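Local coordinates for putative uncharacterized protein PH0594 (PDB 4HXF) that probably cleaves peptides as a serine protease of the prolyl oligopeptidase family, an acylaminoacyl peptidase that assembles into a self-compartmentalizing hexamer, at residues I491-T496 and K524-F529. Residues are numbered along the deposited sequence; the frame is centred on the assembly and turned at random.
Sequences ISYWLT and KLSPLF. With Y3A (N-[(benzyloxy)carbonyl]glycyl-N-[(2S,3R)-4-chloro-3-hydroxy-1-phenylbutan-2-yl]glycinamide), chain B.
Ser526 and Trp494 form the central polar link between segments 491-496 and 524-529. Trp494 N, at the start of helix 494-500, donates to Ser526 OG at 2.9 Å in a nearly straight bond (168°). OG lies beside its own backbone N, anti to the carbonyl carbon (chi1 -74°), and also bonds Tyr522 O, four residues back in helix 521-524.

From Trp494 CB outward, CB and CG both pass Ser526 OG. CD1 approaches the same oxygen and Leu525 O. NE1 gives Leu525 O a weak, bent bond of 3.2 Å; that oxygen also bonds Tyr470 OH. On the six-membered ring, CZ3 lies 3.9 Å from inhibitor CE2, which approaches the indole at its edge. Ile491 CG2 covers one indole face over its centre, while Ile491 CD1 touches inhibitor CB4.

Ser492 O accepts from Leu528 N at 2.9 Å. Pro527 CD and Leu528 CB crowd round this carbonyl. The Tyr493 ring receives the edge of Phe529 in a T-shaped stack. Phe529 CE1 comes 3.5 Å from Tyr493 CE1, and the planes meet at 77°. Tyr493 OH bonds Tyr493 OH of a second subunit, so the buried stack adjoins an assembly interface.

The contact ties the loop after strand 484-488 and the start of helix 494-500 to the loop between helix 521-524 and strand 538-543 in the alpha/beta-hydrolase domain. Its Trp494 and Ile491 line the pocket for the inhibitor's phenylalanine-like side chain, consistent with an S1 pocket of a prolyl oligopeptidase-family protease.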
loop_
_atom_site.group_PDB
_atom_site.type_symbol
_atom_site.label_atom_id
_atom_site.label_comp_id
_atom_site.label_asym_id
_atom_site.label_seq_id
_atom_site.Cartn_x
_atom_site.Cartn_y
_atom_site.Cartn_z
ATOM N N ILE A 491 -20.558 37.001 -17.316
ATOM C CA ILE A 491 -19.804 37.823 -18.234
ATOM C C ILE A 491 -19.715 39.239 -17.733
ATOM O O ILE A 491 -20.697 39.833 -17.360
ATOM C CB ILE A 491 -20.478 37.808 -19.651
ATOM C CG1 ILE A 491 -20.628 36.411 -20.207
ATOM C CG2 ILE A 491 -19.661 38.715 -20.615
ATOM C CD1 ILE A 491 -22.088 35.865 -20.051
ATOM N N SER A 492 -18.484 39.734 -17.712
ATOM C CA SER A 492 -18.131 41.134 -17.522
ATOM C C SER A 492 -17.590 41.823 -18.795
ATOM O O SER A 492 -17.716 43.051 -18.841
ATOM C CB SER A 492 -17.178 41.444 -16.343
ATOM O OG SER A 492 -15.905 40.872 -16.513
ATOM N N TYR A 493 -16.987 41.066 -19.707
ATOM C CA TYR A 493 -16.466 41.626 -20.914
ATOM C C TYR A 493 -16.664 40.776 -22.112
ATOM O O TYR A 493 -16.060 39.678 -22.232
ATOM C CB TYR A 493 -14.955 41.969 -20.729
ATOM C CG TYR A 493 -14.243 42.720 -21.828
ATOM C CD1 TYR A 493 -14.976 43.463 -22.813
ATOM C CD2 TYR A 493 -12.886 42.838 -21.891
ATOM C CE1 TYR A 493 -14.357 44.178 -23.801
ATOM C CE2 TYR A 493 -12.261 43.549 -22.864
ATOM C CZ TYR A 493 -12.978 44.222 -23.860
ATOM O OH TYR A 493 -12.361 44.972 -24.778
ATOM N N TRP A 494 -17.534 41.224 -23.046
ATOM C CA TRP A 494 -17.806 40.392 -24.196
ATOM C C TRP A 494 -16.613 40.082 -25.080
ATOM O O TRP A 494 -16.594 39.001 -25.741
ATOM C CB TRP A 494 -18.959 40.965 -25.041
ATOM C CG TRP A 494 -20.245 40.955 -24.276
ATOM C CD1 TRP A 494 -20.954 42.039 -23.798
ATOM C CD2 TRP A 494 -21.023 39.780 -23.962
ATOM N NE1 TRP A 494 -22.119 41.586 -23.183
ATOM C CE2 TRP A 494 -22.155 40.236 -23.207
ATOM C CE3 TRP A 494 -20.843 38.439 -24.161
ATOM C CZ2 TRP A 494 -23.157 39.379 -22.759
ATOM C CZ3 TRP A 494 -21.846 37.579 -23.714
ATOM C CH2 TRP A 494 -22.953 38.052 -22.997
ATOM N N LEU A 495 -15.623 40.944 -25.196
ATOM C CA LEU A 495 -14.587 40.672 -26.156
ATOM C C LEU A 495 -13.783 39.450 -25.741
ATOM O O LEU A 495 -13.440 38.597 -26.575
ATOM C CB LEU A 495 -13.600 41.837 -26.351
ATOM C CG LEU A 495 -12.653 41.686 -27.524
ATOM C CD1 LEU A 495 -13.326 41.582 -28.882
ATOM C CD2 LEU A 495 -11.660 42.813 -27.657
ATOM N N THR A 496 -13.504 39.282 -24.427
ATOM C CA THR A 496 -12.829 38.067 -23.985
ATOM C C THR A 496 -13.699 36.828 -24.052
ATOM O O THR A 496 -13.220 35.697 -24.137
ATOM C CB THR A 496 -12.149 38.233 -22.612
ATOM O OG1 THR A 496 -13.163 38.431 -21.639
ATOM C CG2 THR A 496 -11.167 39.417 -22.689
ATOM N N LYS A 524 -19.536 48.699 -25.089
ATOM C CA LYS A 524 -20.729 49.367 -24.666
ATOM C C LYS A 524 -21.679 48.497 -23.814
ATOM O O LYS A 524 -22.341 49.033 -22.906
ATOM C CB LYS A 524 -21.574 49.940 -25.860
ATOM C CG LYS A 524 -22.915 50.523 -25.493
ATOM C CD LYS A 524 -23.808 50.983 -26.697
ATOM C CE LYS A 524 -25.297 51.160 -26.263
ATOM N NZ LYS A 524 -26.276 51.335 -27.407
ATOM N N LEU A 525 -21.782 47.227 -24.141
ATOM C CA LEU A 525 -22.655 46.368 -23.408
ATOM C C LEU A 525 -21.955 45.463 -22.365
ATOM O O LEU A 525 -22.517 44.461 -21.910
ATOM C CB LEU A 525 -23.450 45.499 -24.359
ATOM C CG LEU A 525 -24.172 46.362 -25.391
ATOM C CD1 LEU A 525 -24.806 45.379 -26.445
ATOM C CD2 LEU A 525 -25.172 47.345 -24.744
ATOM N N SER A 526 -20.719 45.845 -21.965
ATOM C CA SER A 526 -19.954 45.061 -21.025
ATOM C C SER A 526 -19.883 45.735 -19.662
ATOM O O SER A 526 -19.390 46.870 -19.574
ATOM C CB SER A 526 -18.505 44.881 -21.563
ATOM O OG SER A 526 -18.470 43.924 -22.668
ATOM N N PRO A 527 -20.293 45.040 -18.610
ATOM C CA PRO A 527 -20.234 45.611 -17.222
ATOM C C PRO A 527 -18.845 46.150 -16.797
ATOM O O PRO A 527 -18.832 47.137 -16.076
ATOM C CB PRO A 527 -20.670 44.454 -16.324
ATOM C CG PRO A 527 -21.561 43.633 -17.244
ATOM C CD PRO A 527 -21.040 43.784 -18.620
ATOM N N LEU A 528 -17.785 45.502 -17.263
ATOM C CA LEU A 528 -16.439 45.891 -16.863
ATOM C C LEU A 528 -16.205 47.377 -17.003
ATOM O O LEU A 528 -15.605 48.019 -16.116
ATOM C CB LEU A 528 -15.363 45.091 -17.638
ATOM C CG LEU A 528 -13.941 45.263 -17.103
ATOM C CD1 LEU A 528 -13.847 44.536 -15.798
ATOM C CD2 LEU A 528 -12.935 44.614 -18.124
ATOM N N PHE A 529 -16.685 47.954 -18.081
ATOM C CA PHE A 529 -16.382 49.341 -18.399
ATOM C C PHE A 529 -17.160 50.347 -17.532
ATOM O O PHE A 529 -16.863 51.570 -17.539
ATOM C CB PHE A 529 -16.634 49.601 -19.851
ATOM C CG PHE A 529 -15.696 48.905 -20.694
ATOM C CD1 PHE A 529 -15.886 47.618 -21.068
ATOM C CD2 PHE A 529 -14.442 49.478 -20.938
ATOM C CE1 PHE A 529 -14.944 46.923 -21.755
ATOM C CE2 PHE A 529 -13.428 48.780 -21.623
ATOM C CZ PHE A 529 -13.716 47.480 -22.078
HETATM N N3 Y3A B . -26.010 27.804 -24.117
HETATM C CA3 Y3A B . -25.700 29.245 -24.052
HETATM C C3 Y3A B . -24.701 29.388 -22.899
HETATM O O3 Y3A B . -23.998 28.525 -22.415
HETATM C C4 Y3A B . -24.751 30.579 -19.714
HETATM O O4 Y3A B . -25.944 31.274 -19.742
HETATM C CA4 Y3A B . -23.970 30.940 -20.965
HETATM N N4 Y3A B . -24.898 30.705 -22.102
HETATM C CB4 Y3A B . -23.666 32.455 -21.161
HETATM C CG4 Y3A B . -22.914 32.761 -22.415
HETATM C CD1 Y3A B . -21.613 32.318 -22.699
HETATM C CD2 Y3A B . -23.494 33.603 -23.353
HETATM C CE1 Y3A B . -20.938 32.644 -23.861
HETATM C CE2 Y3A B . -22.835 33.934 -24.528
HETATM C CZ4 Y3A B . -21.594 33.441 -24.787
HETATM C C15 Y3A B . -24.672 29.070 -19.272
#